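PDB 4HY3: phosphoglycerate oxidoreductase from Rhizobium etli, which probably reduces glyoxylate or hydroxypyruvate with NAD(P)H, in the manner of the D-isomer-specific 2-hydroxyacid dehydrogenases. Local coordinates for residues L30-E36 with A77-Q83; L97-L101 with D333-D338; E178-F184 with A200-D206; L228-I234 with A252-R257. One frame throughout, in Å; residues are numbered along the deposited sequence.

The four contacts fall into two groups, one in each of two separate sheets. Contacts 1 and 2, with centres 10 Å apart, share the sheet in which strands 77-82 and 99-101 are neighbours; contact 1 pairs two of its strands, and contact 2 lays the C-terminal helix over it. Contacts 3 and 4, with centres 11 Å apart, belong to the NAD-binding domain, where strand 178-182 lies between 201-205 and 233-236. The groups do not touch: nearest atoms of contacts 2 and 3 are about 19 Å apart, and centres of contacts 1 and 4 are 46 Å apart. Contact 3 reaches the glycine-rich turn that probably receives the dinucleotide; contact 4 lies at the other end of those strands.

Contact 1: residues L30-E36 with A77-Q83; sequences LAISAPE and ARYIIGQ
Ile32 and Ile81 sit in a parallel beta ladder between strands 30-34 and 77-82, neighbours in a sheet consistent with this family's alpha/beta substrate-binding domain. Strand 30-34 turns alternate peptides to this partner. Leu30 O accepts Arg78 N, Ile32 N gives to Tyr79 O at 3.1 Å, Ile32 O takes Ile81 N at 2.9 Å, Ala34 N reaches Ile81 O in a bond of 163° at the hydrogen, and Gln83 N adds a weak bond to Ala34 O. Ala31 and Ser33 spend their backbone groups on strand 57-60 instead, while Arg78 and Ile80 also bond the backbone of Arg98 and Ser99. Small and branched apolar residues suit this buried place: with CG1 of Ile32 anti to the carbonyl carbon (chi1 -54°), its CD1 comes 3.8 Å from Ala77 CB. Ala31 CB lies at the edge of the Tyr79 ring, whose hydroxyl bonds Asp338, which also pairs with Arg78. Gly82 suits its place, since a CB would strike Ala34 O. A leucine in place of Gln83 would probably leave the Pro35 carbonyl without its side-chain mate. That tie is weak and doubtful: Gln83 NE2 lies 3.4 Å from Pro35 O, while OE1 faces another acceptor, Glu36 O.

Contact 2: residues L97-L101 with D333-D338; sequences LRSIL and DMDLMD
Met337, present as selenomethionine, leans from helix 320-338 onto Ser99. Its CB leaves the helix toward the strand, and CG, anti to the carbonyl carbon (chi1 -55°), carries the chain on to SE, which lies 3.6 Å from Ser99 CB. A bend at chi3 then lays CE alongside the serine, 3.6 Å from Ser99 OG and 4.3 Å from Leu101 CD2. A long, flexible, apolar chain suits this place, as does the small serine, whose hydroxyl bonds His122 O. The Leu101 and Asp333 side chains cross obliquely, CD2 of the first 4.1 Å from CB of the second. At the other end, Arg98 bends at chi2 and chi3 to bring NH2 to Met337 O, 3.2 Å away and near the guanidinium plane. This acceptor belongs to the last turn of the helix, whose partly negative C-terminal end would suit a cation. Putting a leucine at Arg98 would probably leave the Met337 carbonyl without this donor and remove a nearby positive charge from Asp338, whose carboxylate is held by Tyr79 and Arg78. The helical segment 333-338 runs antiparallel to strand 99-101, the two axes 10.7 Å apart at their closest, and the helix also rests on the flanking strands 77-82 and 122-125.

Contact 3: residues E178-F184 with A200-D206; sequences EIGIVGF and ARIRVFD
Ile179, Glu178 and Arg203 each lose more surface than any other residue where strands 178-182 and 201-205 run side by side in parallel. Ile179 uses both its backbone N and O on strand 201-205, giving to Arg201 O and accepting Arg203 N. Its side chain lies beside Ile202 and points the same way, and CD1 reaches Ala200 CB at 3.7 Å. Beta-branched residues suit this apolar face: Ile181 CD1 packs 3.7 Å from Ile202 CG2, and Leu195 of helix 186-195 also touches Ile179.

The other face is ionic at this end. Glu178 bends at chi2 (-103°), which swings its carboxylate across to Arg203, whose own chain is extended from CG to NE. OE1 of Glu178 meets Arg203 NH1 at 3.2 Å, and OE2 takes a weak bond from Arg203 NH2 in the guanidinium plane, at 3.3 Å. The two flat groups are twisted 45° apart, so this is not the coplanar, two-pronged carboxylate-guanidinium pair. OE1 also forms a long salt bridge with Arg201 NE, 3.8 Å away, while Arg201 NH2 goes to Glu220. One acid thus probably eases the crowding of two arginines.

Farther along, Phe184 crosses Val204 at about a right angle, CB to CG1 3.6 Å. Gly183 N still bonds Phe205 O, but its positive phi turns the chain out of the strand. With helix 186-195 between them, these strands form the beta-alpha-beta unit of a Rossmann fold, whose glycine-rich turn, matching a GxGxxG pattern, probably begins at Gly183; Asp206, just beyond the second strand, stands where many NAD enzymes carry an acid for the adenosine ribose.

Contact 4: residues L228-I234 with A252-R257; sequences LTKSDFI and AFSSMR
Thr229 and Met256 bring their CA atoms to 4.6 Å of each other: Lys230 is the first residue to leave helical angles after helix 224-229, and across from it Met256 and Arg257 have extended psi values. Met256, a selenomethionine, packs among the apolar side chains. Its SE faces Ile234 CD1 tip to tip at 3.7 Å, while its chain crosses Leu228 at about a right angle. Leu228 also sends CD1 to Ala252 CB, 3.9 Å away; the long unbranched Met256 chain suits its place by reaching from the loop to Ile234 on the strand. Thr229 OG1 gives a hydrogen bond to Ser255 O, modelled too short for its length to be trusted.

In this Rossmann-type NAD-binding domain, the contact sets the end of helix 224-229 and the loop into strand 233-236 against the end of the crossover that returns through helix 250-254 to strand 261-264.

Arg257 dominates the polar side. Extended through chi2 (175°) and chi3 (-157°), it lays one face of its guanidinium against the Lys230-Ser231 peptide, so that Lys230 C sits 3.4 Å from the plane, over its centre. At the edge, NH1 makes a salt bridge with Asp232 OD2 at 2.8 Å; the carboxylate and guanidinium planes are turned 49° from each other. An arginine suits this place because its flat head offers a face to the peptide and N-H groups to two acids: NH2 forms a second salt bridge, with Glu178 OE2 on the neighbouring strand.

Contact 1: residues L30-E36 with A77-Q83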
loop_
_atom_site.group_PDB
_atom_site.type_symbol
_atom_site.label_atom_id
_atom_site.label_comp_id
_atom_site.label_asym_id
_atom_site.label_seq_id
_atom_site.Cartn_x
_atom_site.Cartn_y
_atom_site.Cartn_z
ATOM N N LEU A 30 36.213 -4.660 20.797
ATOM C CA LEU A 30 36.453 -3.351 21.352
ATOM C C LEU A 30 36.147 -2.290 20.322
ATOM O O LEU A 30 36.548 -2.403 19.163
ATOM C CB LEU A 30 37.904 -3.206 21.829
ATOM C CG LEU A 30 38.325 -1.871 22.465
ATOM C CD1 LEU A 30 39.571 -2.054 23.318
ATOM C CD2 LEU A 30 38.561 -0.761 21.444
ATOM N N ALA A 31 35.462 -1.248 20.778
ATOM C CA ALA A 31 35.166 -0.099 19.961
ATOM C C ALA A 31 35.525 1.197 20.673
ATOM O O ALA A 31 35.170 1.401 21.843
ATOM C CB ALA A 31 33.697 -0.089 19.573
ATOM N N ILE A 32 36.201 2.082 19.941
ATOM C CA ILE A 32 36.556 3.404 20.421
ATOM C C ILE A 32 35.402 4.369 20.199
ATOM O O ILE A 32 34.808 4.433 19.130
ATOM C CB ILE A 32 37.838 3.897 19.727
ATOM C CG1 ILE A 32 38.928 2.849 19.929
ATOM C CG2 ILE A 32 38.289 5.255 20.275
ATOM C CD1 ILE A 32 40.237 3.171 19.255
ATOM N N SER A 33 35.078 5.124 21.234
ATOM C CA SER A 33 34.044 6.132 21.123
ATOM C C SER A 33 34.664 7.538 21.016
ATOM O O SER A 33 35.460 7.937 21.840
ATOM C CB SER A 33 33.086 5.990 22.295
ATOM O OG SER A 33 32.245 7.113 22.402
ATOM N N ALA A 34 34.314 8.260 19.964
ATOM C CA ALA A 34 34.847 9.609 19.697
ATOM C C ALA A 34 33.802 10.271 18.831
ATOM O O ALA A 34 34.054 10.598 17.666
ATOM C CB ALA A 34 36.174 9.533 18.960
ATOM N N PRO A 35 32.595 10.406 19.382
ATOM C CA PRO A 35 31.393 10.805 18.647
ATOM C C PRO A 35 31.154 12.309 18.514
ATOM O O PRO A 35 30.292 12.743 17.732
ATOM C CB PRO A 35 30.280 10.187 19.482
ATOM C CG PRO A 35 30.846 10.160 20.862
ATOM C CD PRO A 35 32.291 9.851 20.712
ATOM N N GLU A 36 31.898 13.079 19.294
ATOM C CA GLU A 36 31.862 14.549 19.327
ATOM C C GLU A 36 31.720 15.150 17.946
ATOM O O GLU A 36 32.388 14.711 17.030
ATOM C CB GLU A 36 33.187 14.986 19.895
ATOM C CG GLU A 36 34.004 13.781 20.353
ATOM C CD GLU A 36 33.689 13.300 21.769
ATOM O OE1 GLU A 36 32.782 13.858 22.408
ATOM O OE2 GLU A 36 34.356 12.347 22.249
ATOM N N ALA A 77 41.018 -2.617 18.398
ATOM C CA ALA A 77 39.815 -1.887 18.002
ATOM C C ALA A 77 39.190 -2.400 16.665
ATOM O O ALA A 77 39.784 -2.280 15.583
ATOM C CB ALA A 77 40.092 -0.387 17.933
ATOM N N ARG A 78 37.997 -2.963 16.754
ATOM C CA ARG A 78 37.288 -3.404 15.586
ATOM C C ARG A 78 36.405 -2.301 14.957
ATOM O O ARG A 78 36.001 -2.431 13.818
ATOM C CB ARG A 78 36.430 -4.619 15.953
ATOM C CG ARG A 78 35.427 -5.001 14.877
ATOM C CD ARG A 78 34.723 -6.285 15.218
ATOM N NE ARG A 78 35.679 -7.317 15.580
ATOM C CZ ARG A 78 35.336 -8.482 16.117
ATOM N NH1 ARG A 78 34.069 -8.773 16.330
ATOM N NH2 ARG A 78 36.270 -9.365 16.432
ATOM N N TYR A 79 36.080 -1.251 15.709
ATOM C CA TYR A 79 35.184 -0.197 15.238
ATOM C C TYR A 79 35.506 1.146 15.873
ATOM O O TYR A 79 36.027 1.201 16.990
ATOM C CB TYR A 79 33.722 -0.494 15.582
ATOM C CG TYR A 79 33.180 -1.858 15.185
ATOM C CD1 TYR A 79 32.971 -2.197 13.845
ATOM C CD2 TYR A 79 32.855 -2.802 16.160
ATOM C CE1 TYR A 79 32.468 -3.439 13.492
ATOM C CE2 TYR A 79 32.336 -4.039 15.815
ATOM C CZ TYR A 79 32.146 -4.349 14.485
ATOM O OH TYR A 79 31.652 -5.573 14.160
ATOM N N ILE A 80 35.178 2.234 15.169
ATOM C CA ILE A 80 35.216 3.576 15.742
ATOM C C ILE A 80 33.820 4.155 15.657
ATOM O O ILE A 80 33.329 4.425 14.561
ATOM C CB ILE A 80 36.162 4.515 14.962
ATOM C CG1 ILE A 80 37.496 3.820 14.679
ATOM C CG2 ILE A 80 36.357 5.828 15.706
ATOM C CD1 ILE A 80 38.688 4.437 15.361
ATOM N N ILE A 81 33.150 4.335 16.790
ATOM C CA ILE A 81 31.907 5.098 16.751
ATOM C C ILE A 81 32.295 6.582 16.767
ATOM O O ILE A 81 32.865 7.057 17.750
ATOM C CB ILE A 81 30.964 4.730 17.915
ATOM C CG1 ILE A 81 30.915 3.203 18.094
ATOM C CG2 ILE A 81 29.574 5.315 17.685
ATOM C CD1 ILE A 81 30.142 2.715 19.310
ATOM N N GLY A 82 32.032 7.284 15.664
ATOM C CA GLY A 82 32.339 8.730 15.506
ATOM C C GLY A 82 33.158 9.132 14.276
ATOM O O GLY A 82 33.158 8.424 13.264
ATOM N N GLN A 83 33.853 10.272 14.359
ATOM C CA GLN A 83 34.533 10.914 13.199
ATOM C C GLN A 83 35.925 11.479 13.517
ATOM O O GLN A 83 36.268 12.567 13.036
ATOM C CB GLN A 83 33.747 12.107 12.692
ATOM C CG GLN A 83 32.277 12.011 12.834
ATOM C CD GLN A 83 31.820 12.258 14.237
ATOM O OE1 GLN A 83 32.159 13.269 14.864
ATOM N NE2 GLN A 83 31.040 11.316 14.752
#

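Contact 2: residues L97-L101 with D333-D338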
loop_
_atom_site.group_PDB
_atom_site.type_symbol
_atom_site.label_atom_id
_atom_site.label_comp_id
_atom_site.label_asym_id
_atom_site.label_seq_id
_atom_site.Cartn_x
_atom_site.Cartn_y
_atom_site.Cartn_z
ATOM N N LEU A 97 40.818 -2.796 12.769
ATOM C CA LEU A 97 39.777 -1.796 12.467
ATOM C C LEU A 97 38.907 -2.299 11.312
ATOM O O LEU A 97 39.412 -2.675 10.260
ATOM C CB LEU A 97 40.372 -0.396 12.189
ATOM C CG LEU A 97 39.383 0.784 12.085
ATOM C CD1 LEU A 97 38.523 0.950 13.324
ATOM C CD2 LEU A 97 40.058 2.109 11.730
ATOM N N ARG A 98 37.609 -2.347 11.520
ATOM C CA ARG A 98 36.765 -2.912 10.521
ATOM C C ARG A 98 35.941 -1.777 9.901
ATOM O O ARG A 98 35.772 -1.697 8.670
ATOM C CB ARG A 98 35.878 -3.965 11.161
ATOM C CG ARG A 98 35.755 -5.250 10.378
ATOM C CD ARG A 98 36.323 -6.383 11.185
ATOM N NE ARG A 98 35.295 -7.264 11.734
ATOM C CZ ARG A 98 35.554 -8.328 12.502
ATOM N NH1 ARG A 98 36.798 -8.652 12.829
ATOM N NH2 ARG A 98 34.563 -9.080 12.958
ATOM N N SER A 99 35.447 -0.869 10.737
ATOM C CA SER A 99 34.674 0.240 10.207
ATOM C C SER A 99 34.665 1.426 11.134
ATOM O O SER A 99 34.905 1.304 12.322
ATOM C CB SER A 99 33.232 -0.194 9.887
ATOM O OG SER A 99 32.334 0.907 9.810
ATOM N N ILE A 100 34.379 2.581 10.547
ATOM C CA ILE A 100 34.210 3.796 11.274
ATOM C C ILE A 100 32.769 4.185 11.079
ATOM O O ILE A 100 32.321 4.308 9.957
ATOM C CB ILE A 100 35.155 4.875 10.728
ATOM C CG1 ILE A 100 36.575 4.483 11.146
ATOM C CG2 ILE A 100 34.762 6.274 11.234
ATOM C CD1 ILE A 100 37.698 5.314 10.554
ATOM N N LEU A 101 32.029 4.350 12.163
ATOM C CA LEU A 101 30.660 4.753 12.019
ATOM C C LEU A 101 30.506 6.249 12.317
ATOM O O LEU A 101 30.518 6.670 13.486
ATOM C CB LEU A 101 29.746 3.881 12.865
ATOM C CG LEU A 101 29.917 2.423 12.476
ATOM C CD1 LEU A 101 30.931 1.725 13.373
ATOM C CD2 LEU A 101 28.602 1.661 12.448
ATOM N N ASP A 333 24.531 -2.265 12.393
ATOM C CA ASP A 333 25.722 -2.411 11.573
ATOM C C ASP A 333 26.891 -3.102 12.261
ATOM O O ASP A 333 27.598 -3.861 11.633
ATOM C CB ASP A 333 26.096 -1.113 10.865
ATOM C CG ASP A 333 25.306 -0.939 9.570
ATOM O OD1 ASP A 333 24.677 -1.960 9.164
ATOM O OD2 ASP A 333 25.291 0.176 8.969
HETATM N N MSE A 334 27.062 -2.901 13.559
HETATM C CA MSE A 334 28.144 -3.591 14.258
HETATM C C MSE A 334 27.921 -5.098 14.247
HETATM O O MSE A 334 28.839 -5.896 14.003
HETATM C CB MSE A 334 28.234 -2.936 15.620
HETATM C CG MSE A 334 29.100 -1.679 15.539
HETATM SE SE MSE A 334 29.033 -0.767 17.286
HETATM C CE MSE A 334 30.779 -1.185 18.064
ATOM N N ASP A 335 26.678 -5.484 14.459
ATOM C CA ASP A 335 26.324 -6.859 14.583
ATOM C C ASP A 335 26.543 -7.625 13.284
ATOM O O ASP A 335 27.005 -8.796 13.324
ATOM C CB ASP A 335 24.879 -6.943 14.987
ATOM C CG ASP A 335 24.390 -8.343 15.040
ATOM O OD1 ASP A 335 25.035 -9.187 15.704
ATOM O OD2 ASP A 335 23.349 -8.602 14.412
ATOM N N LEU A 336 26.230 -6.974 12.146
ATOM C CA LEU A 336 26.562 -7.532 10.840
ATOM C C LEU A 336 28.064 -7.707 10.638
ATOM O O LEU A 336 28.512 -8.763 10.178
ATOM C CB LEU A 336 25.920 -6.755 9.700
ATOM C CG LEU A 336 24.383 -6.896 9.606
ATOM C CD1 LEU A 336 23.745 -5.660 9.006
ATOM C CD2 LEU A 336 23.875 -8.145 8.883
HETATM N N MSE A 337 28.861 -6.719 11.004
HETATM C CA MSE A 337 30.273 -6.822 10.729
HETATM C C MSE A 337 30.947 -7.743 11.697
HETATM O O MSE A 337 31.938 -8.390 11.351
HETATM C CB MSE A 337 30.892 -5.465 10.773
HETATM C CG MSE A 337 30.093 -4.635 9.807
HETATM SE SE MSE A 337 31.158 -3.055 9.302
HETATM C CE MSE A 337 30.147 -1.872 10.522
ATOM N N ASP A 338 30.433 -7.830 12.921
ATOM C CA ASP A 338 30.885 -8.897 13.818
ATOM C C ASP A 338 30.721 -10.281 13.177
ATOM O O ASP A 338 31.637 -11.073 13.193
ATOM C CB ASP A 338 30.114 -8.894 15.128
ATOM C CG ASP A 338 30.449 -7.723 16.000
ATOM O OD1 ASP A 338 31.654 -7.328 16.043
ATOM O OD2 ASP A 338 29.489 -7.218 16.658
#

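Contact 3: residues E178-F184 with A200-D206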
loop_
_atom_site.group_PDB
_atom_site.type_symbol
_atom_site.label_atom_id
_atom_site.label_comp_id
_atom_site.label_asym_id
_atom_site.label_seq_id
_atom_site.Cartn_x
_atom_site.Cartn_y
_atom_site.Cartn_z
ATOM N N GLU A 178 -1.265 17.889 -7.750
ATOM C CA GLU A 178 0.026 17.786 -8.415
ATOM C C GLU A 178 1.187 18.103 -7.477
ATOM O O GLU A 178 1.384 19.281 -7.088
ATOM C CB GLU A 178 0.072 18.702 -9.639
ATOM C CG GLU A 178 -1.008 18.447 -10.696
ATOM C CD GLU A 178 -0.471 17.694 -11.894
ATOM O OE1 GLU A 178 0.204 16.664 -11.679
ATOM O OE2 GLU A 178 -0.725 18.133 -13.038
ATOM N N ILE A 179 1.955 17.058 -7.118
ATOM C CA ILE A 179 3.165 17.254 -6.287
ATOM C C ILE A 179 4.470 17.104 -7.031
ATOM O O ILE A 179 4.696 16.101 -7.711
ATOM C CB ILE A 179 3.248 16.303 -5.081
ATOM C CG1 ILE A 179 2.060 16.511 -4.152
ATOM C CG2 ILE A 179 4.550 16.545 -4.328
ATOM C CD1 ILE A 179 1.674 15.274 -3.376
ATOM N N GLY A 180 5.336 18.093 -6.852
ATOM C CA GLY A 180 6.691 18.017 -7.375
ATOM C C GLY A 180 7.813 18.122 -6.358
ATOM O O GLY A 180 7.823 18.973 -5.440
ATOM N N ILE A 181 8.791 17.254 -6.537
ATOM C CA ILE A 181 9.919 17.215 -5.628
ATOM C C ILE A 181 11.233 17.594 -6.344
ATOM O O ILE A 181 11.647 16.932 -7.314
ATOM C CB ILE A 181 9.993 15.838 -4.955
ATOM C CG1 ILE A 181 8.631 15.507 -4.359
ATOM C CG2 ILE A 181 11.031 15.845 -3.855
ATOM C CD1 ILE A 181 8.524 14.092 -3.814
ATOM N N VAL A 182 11.857 18.675 -5.878
ATOM C CA VAL A 182 13.191 19.083 -6.360
ATOM C C VAL A 182 14.291 18.388 -5.536
ATOM O O VAL A 182 14.636 18.804 -4.416
ATOM C CB VAL A 182 13.379 20.621 -6.335
ATOM C CG1 VAL A 182 14.803 20.996 -6.724
ATOM C CG2 VAL A 182 12.388 21.311 -7.256
ATOM N N GLY A 183 14.848 17.332 -6.107
ATOM C CA GLY A 183 15.759 16.455 -5.379
ATOM C C GLY A 183 14.989 15.255 -4.887
ATOM O O GLY A 183 13.761 15.239 -4.933
ATOM N N PHE A 184 15.717 14.243 -4.423
ATOM C CA PHE A 184 15.108 13.000 -3.977
ATOM C C PHE A 184 16.192 12.060 -3.560
ATOM O O PHE A 184 16.708 11.309 -4.400
ATOM C CB PHE A 184 14.361 12.329 -5.133
ATOM C CG PHE A 184 13.493 11.168 -4.722
ATOM C CD1 PHE A 184 12.129 11.364 -4.463
ATOM C CD2 PHE A 184 14.011 9.890 -4.636
ATOM C CE1 PHE A 184 11.296 10.312 -4.116
ATOM C CE2 PHE A 184 13.187 8.826 -4.281
ATOM C CZ PHE A 184 11.824 9.039 -4.016
ATOM N N ALA A 200 -2.108 11.246 -4.961
ATOM C CA ALA A 200 -1.767 12.421 -5.766
ATOM C C ALA A 200 -0.787 12.092 -6.915
ATOM O O ALA A 200 -0.353 10.945 -7.050
ATOM C CB ALA A 200 -1.150 13.470 -4.859
ATOM N N ARG A 201 -0.445 13.088 -7.737
ATOM C CA ARG A 201 0.555 12.900 -8.796
ATOM C C ARG A 201 1.956 13.493 -8.469
ATOM O O ARG A 201 2.129 14.719 -8.227
ATOM C CB ARG A 201 0.021 13.420 -10.126
ATOM C CG ARG A 201 0.997 13.376 -11.287
ATOM C CD ARG A 201 0.217 13.032 -12.527
ATOM N NE ARG A 201 0.859 13.489 -13.751
ATOM C CZ ARG A 201 1.045 12.730 -14.830
ATOM N NH1 ARG A 201 0.654 11.455 -14.843
ATOM N NH2 ARG A 201 1.634 13.252 -15.896
ATOM N N ILE A 202 2.958 12.614 -8.470
ATOM C CA ILE A 202 4.256 12.993 -7.932
ATOM C C ILE A 202 5.405 12.994 -8.946
ATOM O O ILE A 202 5.915 11.919 -9.349
ATOM C CB ILE A 202 4.610 12.167 -6.670
ATOM C CG1 ILE A 202 3.511 12.333 -5.617
ATOM C CG2 ILE A 202 5.959 12.615 -6.115
ATOM C CD1 ILE A 202 3.559 11.321 -4.505
ATOM N N ARG A 203 5.804 14.213 -9.327
ATOM C CA ARG A 203 6.893 14.473 -10.282
ATOM C C ARG A 203 8.160 14.761 -9.541
ATOM O O ARG A 203 8.185 15.619 -8.661
ATOM C CB ARG A 203 6.585 15.686 -11.167
ATOM C CG ARG A 203 5.669 15.384 -12.335
ATOM C CD ARG A 203 5.574 16.577 -13.259
ATOM N NE ARG A 203 4.336 16.584 -14.031
ATOM C CZ ARG A 203 3.207 17.152 -13.620
ATOM N NH1 ARG A 203 3.160 17.744 -12.423
ATOM N NH2 ARG A 203 2.131 17.128 -14.400
ATOM N N VAL A 204 9.220 14.069 -9.924
ATOM C CA VAL A 204 10.485 14.168 -9.221
ATOM C C VAL A 204 11.601 14.522 -10.187
ATOM O O VAL A 204 11.747 13.906 -11.237
ATOM C CB VAL A 204 10.835 12.838 -8.485
ATOM C CG1 VAL A 204 12.288 12.823 -7.996
ATOM C CG2 VAL A 204 9.898 12.617 -7.310
ATOM N N PHE A 205 12.406 15.500 -9.814
ATOM C CA PHE A 205 13.594 15.790 -10.572
ATOM C C PHE A 205 14.837 15.339 -9.807
ATOM O O PHE A 205 15.034 15.704 -8.651
ATOM C CB PHE A 205 13.656 17.278 -10.945
ATOM C CG PHE A 205 14.996 17.709 -11.432
ATOM C CD1 PHE A 205 15.428 17.363 -12.707
ATOM C CD2 PHE A 205 15.842 18.441 -10.608
ATOM C CE1 PHE A 205 16.685 17.748 -13.158
ATOM C CE2 PHE A 205 17.104 18.831 -11.044
ATOM C CZ PHE A 205 17.525 18.489 -12.324
ATOM N N ASP A 206 15.668 14.539 -10.471
ATOM C CA ASP A 206 16.894 14.033 -9.876
ATOM C C ASP A 206 17.924 13.629 -10.952
ATOM O O ASP A 206 17.655 12.782 -11.804
ATOM C CB ASP A 206 16.580 12.871 -8.934
ATOM C CG ASP A 206 17.739 12.523 -7.998
ATOM O OD1 ASP A 206 18.158 13.374 -7.184
ATOM O OD2 ASP A 206 18.202 11.370 -8.048
#

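Contact 4: residues L228-I234 with A252-R257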
loop_
_atom_site.group_PDB
_atom_site.type_symbol
_atom_site.label_atom_id
_atom_site.label_comp_id
_atom_site.label_asym_id
_atom_site.label_seq_id
_atom_site.Cartn_x
_atom_site.Cartn_y
_atom_site.Cartn_z
ATOM N N LEU A 228 8.657 22.314 -11.657
ATOM C CA LEU A 228 8.601 23.688 -11.235
ATOM C C LEU A 228 7.302 24.332 -11.722
ATOM O O LEU A 228 6.819 25.305 -11.134
ATOM C CB LEU A 228 9.823 24.401 -11.805
ATOM C CG LEU A 228 10.358 25.645 -11.111
ATOM C CD1 LEU A 228 11.805 25.923 -11.511
ATOM C CD2 LEU A 228 9.485 26.843 -11.449
ATOM N N THR A 229 6.718 23.748 -12.768
ATOM C CA THR A 229 5.706 24.437 -13.552
ATOM C C THR A 229 4.318 23.835 -13.496
ATOM O O THR A 229 3.345 24.555 -13.255
ATOM C CB THR A 229 6.214 24.673 -15.001
ATOM O OG1 THR A 229 6.646 26.038 -15.115
ATOM C CG2 THR A 229 5.156 24.339 -16.079
ATOM N N LYS A 230 4.233 22.527 -13.712
ATOM C CA LYS A 230 2.968 21.789 -13.687
ATOM C C LYS A 230 2.640 21.260 -12.289
ATOM O O LYS A 230 2.139 20.137 -12.150
ATOM C CB LYS A 230 3.062 20.619 -14.658
ATOM C CG LYS A 230 3.975 20.941 -15.827
ATOM C CD LYS A 230 3.892 19.950 -16.967
ATOM C CE LYS A 230 4.281 20.667 -18.240
ATOM N NZ LYS A 230 5.115 19.803 -19.108
ATOM N N SER A 231 2.929 22.061 -11.255
ATOM C CA SER A 231 2.816 21.562 -9.878
ATOM C C SER A 231 2.135 22.514 -8.883
ATOM O O SER A 231 2.388 23.727 -8.878
ATOM C CB SER A 231 4.185 21.087 -9.347
ATOM O OG SER A 231 4.464 19.748 -9.715
ATOM N N ASP A 232 1.267 21.943 -8.048
ATOM C CA ASP A 232 0.590 22.701 -7.012
ATOM C C ASP A 232 1.387 22.701 -5.723
ATOM O O ASP A 232 1.347 23.678 -4.965
ATOM C CB ASP A 232 -0.802 22.144 -6.769
ATOM C CG ASP A 232 -1.696 22.263 -7.990
ATOM O OD1 ASP A 232 -1.986 23.415 -8.423
ATOM O OD2 ASP A 232 -2.117 21.198 -8.501
ATOM N N PHE A 233 2.118 21.612 -5.478
ATOM C CA PHE A 233 3.013 21.569 -4.343
ATOM C C PHE A 233 4.400 21.133 -4.740
ATOM O O PHE A 233 4.599 20.045 -5.295
ATOM C CB PHE A 233 2.477 20.640 -3.275
ATOM C CG PHE A 233 1.084 20.972 -2.814
ATOM C CD1 PHE A 233 0.878 21.910 -1.828
ATOM C CD2 PHE A 233 -0.010 20.327 -3.365
ATOM C CE1 PHE A 233 -0.392 22.217 -1.402
ATOM C CE2 PHE A 233 -1.284 20.622 -2.934
ATOM C CZ PHE A 233 -1.475 21.569 -1.945
ATOM N N ILE A 234 5.361 22.000 -4.430
ATOM C CA ILE A 234 6.760 21.804 -4.776
ATOM C C ILE A 234 7.546 21.784 -3.486
ATOM O O ILE A 234 7.495 22.757 -2.722
ATOM C CB ILE A 234 7.291 22.960 -5.666
ATOM C CG1 ILE A 234 6.464 23.066 -6.949
ATOM C CG2 ILE A 234 8.782 22.820 -5.974
ATOM C CD1 ILE A 234 6.265 24.502 -7.356
ATOM N N ALA A 252 12.573 31.580 -12.063
ATOM C CA ALA A 252 12.025 30.291 -11.665
ATOM C C ALA A 252 10.672 30.413 -10.941
ATOM O O ALA A 252 9.769 29.618 -11.177
ATOM C CB ALA A 252 13.022 29.554 -10.795
ATOM N N PHE A 253 10.526 31.412 -10.078
ATOM C CA PHE A 253 9.296 31.535 -9.298
ATOM C C PHE A 253 8.037 31.885 -10.090
ATOM O O PHE A 253 7.028 31.201 -9.980
ATOM C CB PHE A 253 9.492 32.459 -8.104
ATOM C CG PHE A 253 10.304 31.834 -7.011
ATOM C CD1 PHE A 253 9.785 30.771 -6.262
ATOM C CD2 PHE A 253 11.593 32.275 -6.743
ATOM C CE1 PHE A 253 10.537 30.178 -5.259
ATOM C CE2 PHE A 253 12.347 31.683 -5.745
ATOM C CZ PHE A 253 11.819 30.635 -5.003
ATOM N N SER A 254 8.106 32.952 -10.882
ATOM C CA SER A 254 7.065 33.289 -11.862
ATOM C C SER A 254 6.670 32.096 -12.757
ATOM O O SER A 254 5.508 31.933 -13.111
ATOM C CB SER A 254 7.549 34.448 -12.741
ATOM O OG SER A 254 8.900 34.244 -13.177
ATOM N N SER A 255 7.641 31.262 -13.116
ATOM C CA SER A 255 7.386 30.096 -13.949
ATOM C C SER A 255 6.321 29.140 -13.383
ATOM O O SER A 255 5.923 28.182 -14.052
ATOM C CB SER A 255 8.706 29.353 -14.170
ATOM O OG SER A 255 8.507 27.953 -14.281
HETATM N N MSE A 256 5.877 29.400 -12.155
HETATM C CA MSE A 256 5.034 28.465 -11.402
HETATM C C MSE A 256 3.571 28.620 -11.754
HETATM O O MSE A 256 3.214 29.460 -12.570
HETATM C CB MSE A 256 5.292 28.656 -9.887
HETATM C CG MSE A 256 6.386 27.712 -9.337
HETATM SE SE MSE A 256 7.075 28.102 -7.506
HETATM C CE MSE A 256 8.924 27.441 -7.702
ATOM N N ARG A 257 2.719 27.778 -11.165
ATOM C CA ARG A 257 1.273 27.969 -11.206
ATOM C C ARG A 257 0.904 29.035 -10.221
ATOM O O ARG A 257 1.730 29.451 -9.413
ATOM C CB ARG A 257 0.539 26.702 -10.819
ATOM C CG ARG A 257 0.086 25.866 -11.983
ATOM C CD ARG A 257 -0.511 24.583 -11.464
ATOM N NE ARG A 257 -0.467 23.554 -12.488
ATOM C CZ ARG A 257 -0.742 22.271 -12.276
ATOM N NH1 ARG A 257 -1.071 21.853 -11.060
ATOM N NH2 ARG A 257 -0.693 21.404 -13.284
#